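Local coordinates for peptidoglycan synthetase penicillin-binding protein 3 (Bifidobacterium adolescentis, PDB 4YE5) that probably binds penicillin and is likely to cross-link peptidoglycan strands of the cell wall as a transpeptidase, at residues V291-I305 with I453-M465. Sequence-based numbering, arbitrary orientation.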
ATOM      1  N   VAL A 291     -13.700  -5.267 -21.822  1.00 18.88           N
ATOM      2  CA  VAL A 291     -12.566  -4.551 -22.424  1.00 15.36           C
ATOM      3  C   VAL A 291     -11.437  -5.517 -22.752  1.00 19.91           C
ATOM      4  O   VAL A 291     -10.825  -5.437 -23.821  1.00 22.47           O
ATOM      5  CB  VAL A 291     -12.055  -3.409 -21.526  1.00 15.98           C
ATOM      6  CG1 VAL A 291     -10.753  -2.806 -22.096  1.00 16.58           C
ATOM      7  CG2 VAL A 291     -13.145  -2.326 -21.437  1.00 13.76           C
ATOM      8  N   LEU A 292     -11.185  -6.450 -21.838  1.00 15.63           N
ATOM      9  CA  LEU A 292     -10.090  -7.411 -22.019  1.00 19.65           C
ATOM     10  C   LEU A 292     -10.369  -8.393 -23.147  1.00 24.31           C
ATOM     11  O   LEU A 292      -9.492  -8.658 -23.986  1.00 24.54           O
ATOM     12  CB  LEU A 292      -9.817  -8.204 -20.734  1.00 24.00           C
ATOM     13  CG  LEU A 292      -9.766  -7.468 -19.385  1.00 32.62           C
ATOM     14  CD1 LEU A 292      -9.039  -8.329 -18.368  1.00 22.92           C
ATOM     15  CD2 LEU A 292      -9.127  -6.115 -19.499  1.00 33.67           C
ATOM     16  N   ALA A 293     -11.576  -8.955 -23.171  1.00 22.45           N
ATOM     17  CA  ALA A 293     -11.890  -9.974 -24.190  1.00 26.02           C
ATOM     18  C   ALA A 293     -11.947  -9.378 -25.595  1.00 21.55           C
ATOM     19  O   ALA A 293     -11.481  -9.991 -26.571  1.00 28.90           O
ATOM     20  CB  ALA A 293     -13.214 -10.696 -23.868  1.00 22.93           C
HETATM   21  N   MSE A 294     -12.526  -8.189 -25.695  1.00 20.89           N
HETATM   22  CA  MSE A 294     -12.673  -7.501 -26.987  1.00 23.88           C
HETATM   23  C   MSE A 294     -11.336  -7.050 -27.540  1.00 21.90           C
HETATM   24  O   MSE A 294     -11.099  -7.109 -28.751  1.00 21.20           O
HETATM   25  CB  MSE A 294     -13.586  -6.272 -26.862  1.00 20.08           C
HETATM   26  CG  MSE A 294     -13.894  -5.598 -28.208  1.00 22.56           C
HETATM   27 SE   MSE A 294     -15.155  -4.105 -28.090  0.58 21.81          SE
HETATM   28  CE  MSE A 294     -16.719  -5.111 -27.543  1.00 18.92           C
ATOM     29  N   SER A 295     -10.472  -6.560 -26.655  1.00 17.04           N
ATOM     30  CA  SER A 295      -9.113  -6.242 -27.054  1.00 18.14           C
ATOM     31  C   SER A 295      -8.482  -7.455 -27.742  1.00 22.60           C
ATOM     32  O   SER A 295      -7.802  -7.319 -28.781  1.00 24.30           O
ATOM     33  CB  SER A 295      -8.269  -5.814 -25.848  1.00 18.52           C
ATOM     34  OG  SER A 295      -8.700  -4.549 -25.370  1.00 22.04           O
ATOM     35  N   GLY A 296      -8.719  -8.636 -27.167  1.00 23.18           N
ATOM     36  CA  GLY A 296      -8.231  -9.890 -27.733  1.00 26.75           C
ATOM     37  C   GLY A 296      -8.800 -10.150 -29.133  1.00 27.19           C
ATOM     38  O   GLY A 296      -8.070 -10.538 -30.053  1.00 30.67           O
HETATM   39  N   MSE A 297     -10.098  -9.914 -29.303  1.00 24.56           N
HETATM   40  CA  MSE A 297     -10.757 -10.123 -30.591  1.00 27.79           C
HETATM   41  C   MSE A 297     -10.162  -9.255 -31.685  1.00 37.60           C
HETATM   42  O   MSE A 297      -9.962  -9.709 -32.816  1.00 37.24           O
HETATM   43  CB  MSE A 297     -12.253  -9.828 -30.497  1.00 21.92           C
HETATM   44  CG  MSE A 297     -12.994 -10.768 -29.587  1.00 27.23           C
HETATM   45 SE   MSE A 297     -14.819 -10.189 -29.432  0.55 28.63          SE
HETATM   46  CE  MSE A 297     -15.332 -11.360 -27.956  1.00 21.30           C
ATOM     47  N   LEU A 298      -9.903  -7.996 -31.351  1.00 30.16           N
ATOM     48  CA  LEU A 298      -9.305  -7.074 -32.310  1.00 30.09           C
ATOM     49  C   LEU A 298      -7.882  -7.504 -32.622  1.00 29.33           C
ATOM     50  O   LEU A 298      -7.510  -7.592 -33.773  1.00 30.04           O
ATOM     51  CB  LEU A 298      -9.301  -5.651 -31.774  1.00 24.58           C
ATOM     52  CG  LEU A 298     -10.693  -5.069 -31.502  1.00 25.30           C
ATOM     53  CD1 LEU A 298     -10.527  -3.696 -30.880  1.00 24.95           C
ATOM     54  CD2 LEU A 298     -11.501  -4.974 -32.797  1.00 26.60           C
ATOM     55  N   GLN A 299      -7.096  -7.767 -31.579  1.00 26.63           N
ATOM     56  CA  GLN A 299      -5.705  -8.154 -31.742  1.00 27.05           C
ATOM     57  C   GLN A 299      -5.537  -9.368 -32.658  1.00 35.16           C
ATOM     58  O   GLN A 299      -4.620  -9.402 -33.484  1.00 32.00           O
ATOM     59  CB  GLN A 299      -5.051  -8.424 -30.389  1.00 24.11           C
ATOM     60  CG  GLN A 299      -3.576  -8.793 -30.475  1.00 28.96           C
ATOM     61  CD  GLN A 299      -2.718  -7.633 -30.959  1.00 33.88           C
ATOM     62  OE1 GLN A 299      -3.030  -6.466 -30.697  1.00 26.64           O
ATOM     63  NE2 GLN A 299      -1.650  -7.947 -31.698  1.00 29.96           N
ATOM     64  N   LEU A 300      -6.424 -10.348 -32.498  1.00 29.55           N
ATOM     65  CA  LEU A 300      -6.353 -11.605 -33.233  1.00 31.52           C
ATOM     66  C   LEU A 300      -6.942 -11.453 -34.619  1.00 32.76           C
ATOM     67  O   LEU A 300      -6.870 -12.376 -35.431  1.00 32.78           O
ATOM     68  CB  LEU A 300      -7.110 -12.704 -32.479  1.00 33.67           C
ATOM     69  CG  LEU A 300      -6.492 -13.147 -31.146  1.00 34.32           C
ATOM     70  CD1 LEU A 300      -7.477 -14.009 -30.346  1.00 30.99           C
ATOM     71  CD2 LEU A 300      -5.183 -13.896 -31.409  1.00 38.08           C
ATOM     72  N   GLY A 301      -7.548 -10.293 -34.881  1.00 28.66           N
ATOM     73  CA  GLY A 301      -8.155 -10.033 -36.175  1.00 30.72           C
ATOM     74  C   GLY A 301      -9.449 -10.812 -36.351  1.00 32.61           C
ATOM     75  O   GLY A 301      -9.878 -11.100 -37.468  1.00 32.13           O
ATOM     76  N   LEU A 302     -10.071 -11.169 -35.237  1.00 31.68           N
ATOM     77  CA  LEU A 302     -11.331 -11.901 -35.291  1.00 35.76           C
ATOM     78  C   LEU A 302     -12.437 -10.983 -35.751  1.00 34.73           C
ATOM     79  O   LEU A 302     -13.316 -11.386 -36.498  1.00 34.36           O
ATOM     80  CB  LEU A 302     -11.670 -12.510 -33.931  1.00 33.91           C
ATOM     81  CG  LEU A 302     -10.720 -13.632 -33.524  1.00 35.52           C
ATOM     82  CD1 LEU A 302     -11.130 -14.201 -32.189  1.00 35.48           C
ATOM     83  CD2 LEU A 302     -10.692 -14.720 -34.613  1.00 43.25           C
ATOM     84  N   HIS A 303     -12.381  -9.736 -35.304  1.00 30.98           N
ATOM     85  CA  HIS A 303     -13.307  -8.724 -35.791  1.00 35.27           C
ATOM     86  C   HIS A 303     -12.582  -7.396 -35.911  1.00 36.46           C
ATOM     87  O   HIS A 303     -11.473  -7.239 -35.388  1.00 31.44           O
ATOM     88  CB  HIS A 303     -14.525  -8.596 -34.858  1.00 33.77           C
ATOM     89  CG  HIS A 303     -15.556  -9.663 -35.073  1.00 34.82           C
ATOM     90  ND1 HIS A 303     -16.326  -9.733 -36.219  1.00 38.52           N
ATOM     91  CD2 HIS A 303     -15.927 -10.717 -34.310  1.00 35.48           C
ATOM     92  CE1 HIS A 303     -17.129 -10.779 -36.146  1.00 36.58           C
ATOM     93  NE2 HIS A 303     -16.911 -11.393 -34.993  1.00 39.04           N
ATOM     94  N   LYS A 304     -13.190  -6.459 -36.633  1.00 34.94           N
ATOM     95  CA  LYS A 304     -12.772  -5.061 -36.566  1.00 32.32           C
ATOM     96  C   LYS A 304     -13.745  -4.308 -35.671  1.00 27.90           C
ATOM     97  O   LYS A 304     -14.890  -4.733 -35.485  1.00 27.86           O
ATOM     98  CB  LYS A 304     -12.724  -4.420 -37.952  1.00 35.02           C
ATOM     99  CG  LYS A 304     -11.610  -4.961 -38.862  1.00 37.46           C
ATOM    100  CD  LYS A 304     -11.886  -4.586 -40.313  1.00 43.98           C
ATOM    101  CE  LYS A 304     -11.002  -5.383 -41.274  1.00 58.53           C
ATOM    102  NZ  LYS A 304      -9.576  -5.401 -40.827  1.00 64.47           N
ATOM    103  N   ILE A 305     -13.287  -3.180 -35.144  1.00 29.52           N
ATOM    104  CA  ILE A 305     -14.018  -2.433 -34.124  1.00 29.34           C
ATOM    105  C   ILE A 305     -15.354  -1.913 -34.667  1.00 28.37           C
ATOM    106  O   ILE A 305     -16.312  -1.724 -33.924  1.00 28.14           O
ATOM    107  CB  ILE A 305     -13.155  -1.257 -33.575  1.00 25.94           C
ATOM    108  CG1 ILE A 305     -13.808  -0.622 -32.348  1.00 24.48           C
ATOM    109  CG2 ILE A 305     -12.874  -0.220 -34.670  1.00 26.61           C
ATOM    110  CD1 ILE A 305     -14.029  -1.593 -31.244  1.00 21.68           C
ATOM    111  N   ILE A 453      -1.214  -5.584 -26.286  1.00 23.24           N
ATOM    112  CA  ILE A 453      -1.896  -5.458 -27.575  1.00 21.06           C
ATOM    113  C   ILE A 453      -1.193  -4.374 -28.394  1.00 21.74           C
ATOM    114  O   ILE A 453      -0.462  -3.541 -27.835  1.00 21.43           O
ATOM    115  CB  ILE A 453      -3.381  -5.023 -27.415  1.00 25.21           C
ATOM    116  CG1 ILE A 453      -3.479  -3.862 -26.414  1.00 22.27           C
ATOM    117  CG2 ILE A 453      -4.259  -6.197 -26.947  1.00 22.87           C
ATOM    118  CD1 ILE A 453      -4.905  -3.331 -26.210  1.00 18.04           C
ATOM    119  N   ASP A 454      -1.438  -4.369 -29.702  1.00 22.77           N
ATOM    120  CA  ASP A 454      -0.899  -3.319 -30.557  1.00 28.97           C
ATOM    121  C   ASP A 454      -1.418  -1.958 -30.099  1.00 27.78           C
ATOM    122  O   ASP A 454      -2.543  -1.854 -29.599  1.00 25.42           O
ATOM    123  CB  ASP A 454      -1.300  -3.539 -32.022  1.00 24.86           C
ATOM    124  CG  ASP A 454      -0.658  -4.768 -32.640  1.00 29.18           C
ATOM    125  OD1 ASP A 454       0.162  -5.455 -31.988  1.00 28.38           O
ATOM    126  OD2 ASP A 454      -0.965  -5.023 -33.818  1.00 30.88           O
ATOM    127  N   GLU A 455      -0.603  -0.920 -30.289  1.00 25.02           N
ATOM    128  CA  GLU A 455      -1.010   0.453 -29.998  1.00 27.65           C
ATOM    129  C   GLU A 455      -2.275   0.858 -30.777  1.00 27.65           C
ATOM    130  O   GLU A 455      -3.148   1.565 -30.269  1.00 24.12           O
ATOM    131  CB  GLU A 455       0.138   1.424 -30.303  1.00 29.51           C
ATOM    132  CG  GLU A 455      -0.199   2.886 -30.052  1.00 28.46           C
ATOM    133  CD  GLU A 455       1.012   3.813 -30.186  1.00 30.56           C
ATOM    134  OE1 GLU A 455       2.168   3.363 -29.989  1.00 33.24           O
ATOM    135  OE2 GLU A 455       0.801   4.994 -30.510  1.00 39.86           O
ATOM    136  N   SER A 456      -2.395   0.385 -32.006  1.00 25.03           N
ATOM    137  CA  SER A 456      -3.564   0.729 -32.793  1.00 24.03           C
ATOM    138  C   SER A 456      -4.828   0.068 -32.186  1.00 26.28           C
ATOM    139  O   SER A 456      -5.910   0.644 -32.180  1.00 24.29           O
ATOM    140  CB  SER A 456      -3.346   0.323 -34.251  1.00 25.73           C
ATOM    141  OG  SER A 456      -3.092  -1.064 -34.353  1.00 35.34           O
ATOM    142  N   VAL A 457      -4.677  -1.124 -31.629  1.00 26.95           N
ATOM    143  CA  VAL A 457      -5.810  -1.793 -30.994  1.00 24.19           C
ATOM    144  C   VAL A 457      -6.197  -1.061 -29.709  1.00 23.77           C
ATOM    145  O   VAL A 457      -7.382  -0.845 -29.435  1.00 24.46           O
ATOM    146  CB  VAL A 457      -5.498  -3.285 -30.684  1.00 26.26           C
ATOM    147  CG1 VAL A 457      -6.557  -3.904 -29.719  1.00 20.65           C
ATOM    148  CG2 VAL A 457      -5.398  -4.075 -31.975  1.00 23.21           C
ATOM    149  N   ALA A 458      -5.191  -0.682 -28.924  1.00 20.48           N
ATOM    150  CA  ALA A 458      -5.412   0.139 -27.749  1.00 18.54           C
ATOM    151  C   ALA A 458      -6.160   1.441 -28.089  1.00 19.19           C
ATOM    152  O   ALA A 458      -7.061   1.848 -27.350  1.00 20.23           O
ATOM    153  CB  ALA A 458      -4.095   0.442 -27.055  1.00 18.42           C
ATOM    154  N   SER A 459      -5.779   2.096 -29.189  1.00 19.68           N
ATOM    155  CA  SER A 459      -6.443   3.325 -29.603  1.00 22.88           C
ATOM    156  C   SER A 459      -7.912   3.105 -29.907  1.00 21.37           C
ATOM    157  O   SER A 459      -8.745   3.944 -29.582  1.00 22.33           O
ATOM    158  CB  SER A 459      -5.784   3.902 -30.868  1.00 24.33           C
ATOM    159  OG  SER A 459      -4.550   4.486 -30.518  1.00 38.91           O
ATOM    160  N   GLN A 460      -8.216   2.008 -30.590  1.00 24.02           N
ATOM    161  CA  GLN A 460      -9.601   1.713 -30.967  1.00 24.62           C
ATOM    162  C   GLN A 460     -10.448   1.389 -29.742  1.00 20.20           C
ATOM    163  O   GLN A 460     -11.619   1.765 -29.672  1.00 19.22           O
ATOM    164  CB  GLN A 460      -9.646   0.567 -31.980  1.00 21.56           C
ATOM    165  CG  GLN A 460      -9.032   0.965 -33.318  1.00 29.96           C
ATOM    166  CD  GLN A 460      -8.835  -0.204 -34.281  1.00 33.89           C
ATOM    167  OE1 GLN A 460      -9.088  -1.361 -33.952  1.00 32.65           O
ATOM    168  NE2 GLN A 460      -8.371   0.107 -35.481  1.00 35.86           N
HETATM  169  N   MSE A 461      -9.852   0.700 -28.772  1.00 22.33           N
HETATM  170  CA  MSE A 461     -10.555   0.371 -27.531  1.00 19.45           C
HETATM  171  C   MSE A 461     -10.776   1.626 -26.665  1.00 18.27           C
HETATM  172  O   MSE A 461     -11.797   1.777 -26.016  1.00 17.35           O
HETATM  173  CB  MSE A 461      -9.778  -0.685 -26.738  1.00 20.28           C
HETATM  174  CG  MSE A 461      -9.784  -2.077 -27.355  1.00 17.59           C
HETATM  175 SE   MSE A 461     -11.589  -2.712 -27.629  0.60 22.23          SE
HETATM  176  CE  MSE A 461     -12.233  -2.654 -25.807  1.00 17.45           C
ATOM    177  N   LEU A 462      -9.807   2.529 -26.658  1.00 18.42           N
ATOM    178  CA  LEU A 462      -9.952   3.789 -25.936  1.00 16.21           C
ATOM    179  C   LEU A 462     -11.114   4.593 -26.533  1.00 17.96           C
ATOM    180  O   LEU A 462     -11.933   5.182 -25.813  1.00 19.68           O
ATOM    181  CB  LEU A 462      -8.647   4.590 -26.062  1.00 22.62           C
ATOM    182  CG  LEU A 462      -8.454   5.838 -25.211  1.00 28.77           C
ATOM    183  CD1 LEU A 462      -8.479   5.490 -23.736  1.00 23.62           C
ATOM    184  CD2 LEU A 462      -7.121   6.494 -25.561  1.00 35.15           C
ATOM    185  N   ASN A 463     -11.164   4.615 -27.862  1.00 21.50           N
ATOM    186  CA  ASN A 463     -12.248   5.242 -28.607  1.00 18.73           C
ATOM    187  C   ASN A 463     -13.616   4.615 -28.239  1.00 18.21           C
ATOM    188  O   ASN A 463     -14.589   5.322 -27.985  1.00 18.23           O
ATOM    189  CB  ASN A 463     -11.948   5.113 -30.105  1.00 23.02           C
ATOM    190  CG  ASN A 463     -12.913   5.902 -30.986  1.00 27.52           C
ATOM    191  OD1 ASN A 463     -14.131   5.816 -30.836  1.00 27.44           O
ATOM    192  ND2 ASN A 463     -12.361   6.663 -31.926  1.00 25.93           N
ATOM    193  N   ALA A 464     -13.685   3.290 -28.189  1.00 23.94           N
ATOM    194  CA  ALA A 464     -14.935   2.612 -27.806  1.00 23.13           C
ATOM    195  C   ALA A 464     -15.285   2.872 -26.336  1.00 20.95           C
ATOM    196  O   ALA A 464     -16.469   2.995 -25.983  1.00 20.21           O
ATOM    197  CB  ALA A 464     -14.843   1.105 -28.084  1.00 18.29           C
HETATM  198  N   MSE A 465     -14.265   2.963 -25.478  1.00 15.83           N
HETATM  199  CA  MSE A 465     -14.484   3.308 -24.069  1.00 20.00           C
HETATM  200  C   MSE A 465     -14.958   4.751 -23.881  1.00 17.03           C
HETATM  201  O   MSE A 465     -15.721   5.054 -22.960  1.00 16.14           O
HETATM  202  CB  MSE A 465     -13.243   3.041 -23.196  1.00 18.29           C
HETATM  203  CG  MSE A 465     -12.896   1.564 -23.051  1.00 14.66           C
HETATM  204 SE   MSE A 465     -11.387   1.322 -21.858  0.55 14.33          SE
HETATM  205  CE  MSE A 465     -12.247   1.944 -20.191  1.00 12.28           C
TER
HETATM  206  O   HOH W   1     -10.578  -2.821 -35.813  1.00 38.36           O
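Selenomethionine Met461 enters a hole formed by Val291, Met294, Ser295 and Leu298, an example of knobs-into-holes packing between helices whose N-to-C directions differ by 134°. Bends at chi2 and chi3 curl its chain, so that CG, selenium and the terminal methyl all lie against the other helix. SE lies 3.6 Å from Leu298 CD1 and 3.7 Å from Met294 CG, while CE rests near the backbone of Val291. Further apolar contacts extend the seam on either side of the knob: Val291 CG2 against selenomethionine Met465 SE, and Val457 CG1 against Leu298 CB at 3.8 Å. Ser295 OG, on the wall of the hole, turns back to donate to Val291 O (2.8 Å), so a hydroxyl among apolar groups is satisfied within its own helix.

Polar pairing closes one end. Asp454 N, at the N-cap position of helix 455-470, donates almost straight (175°) to Gln299 OE1 at 2.8 Å, and Gln299 NE2 answers Asp454 OD1 at 3.1 Å from above the carboxylate plane. These two bonds fix the amide's rotation, its plane nearly perpendicular to the carboxylate. Elsewhere a water links Ile305 N to Gln460 OE1.

Lys290, at the start of helix 290-299, completes a probable SxxK motif with Ser287, and Val291 touches the motif's residues. The contact joins helices 290-299 and 455-470 in the helical region of the transpeptidase domain, close to what is probably its active site.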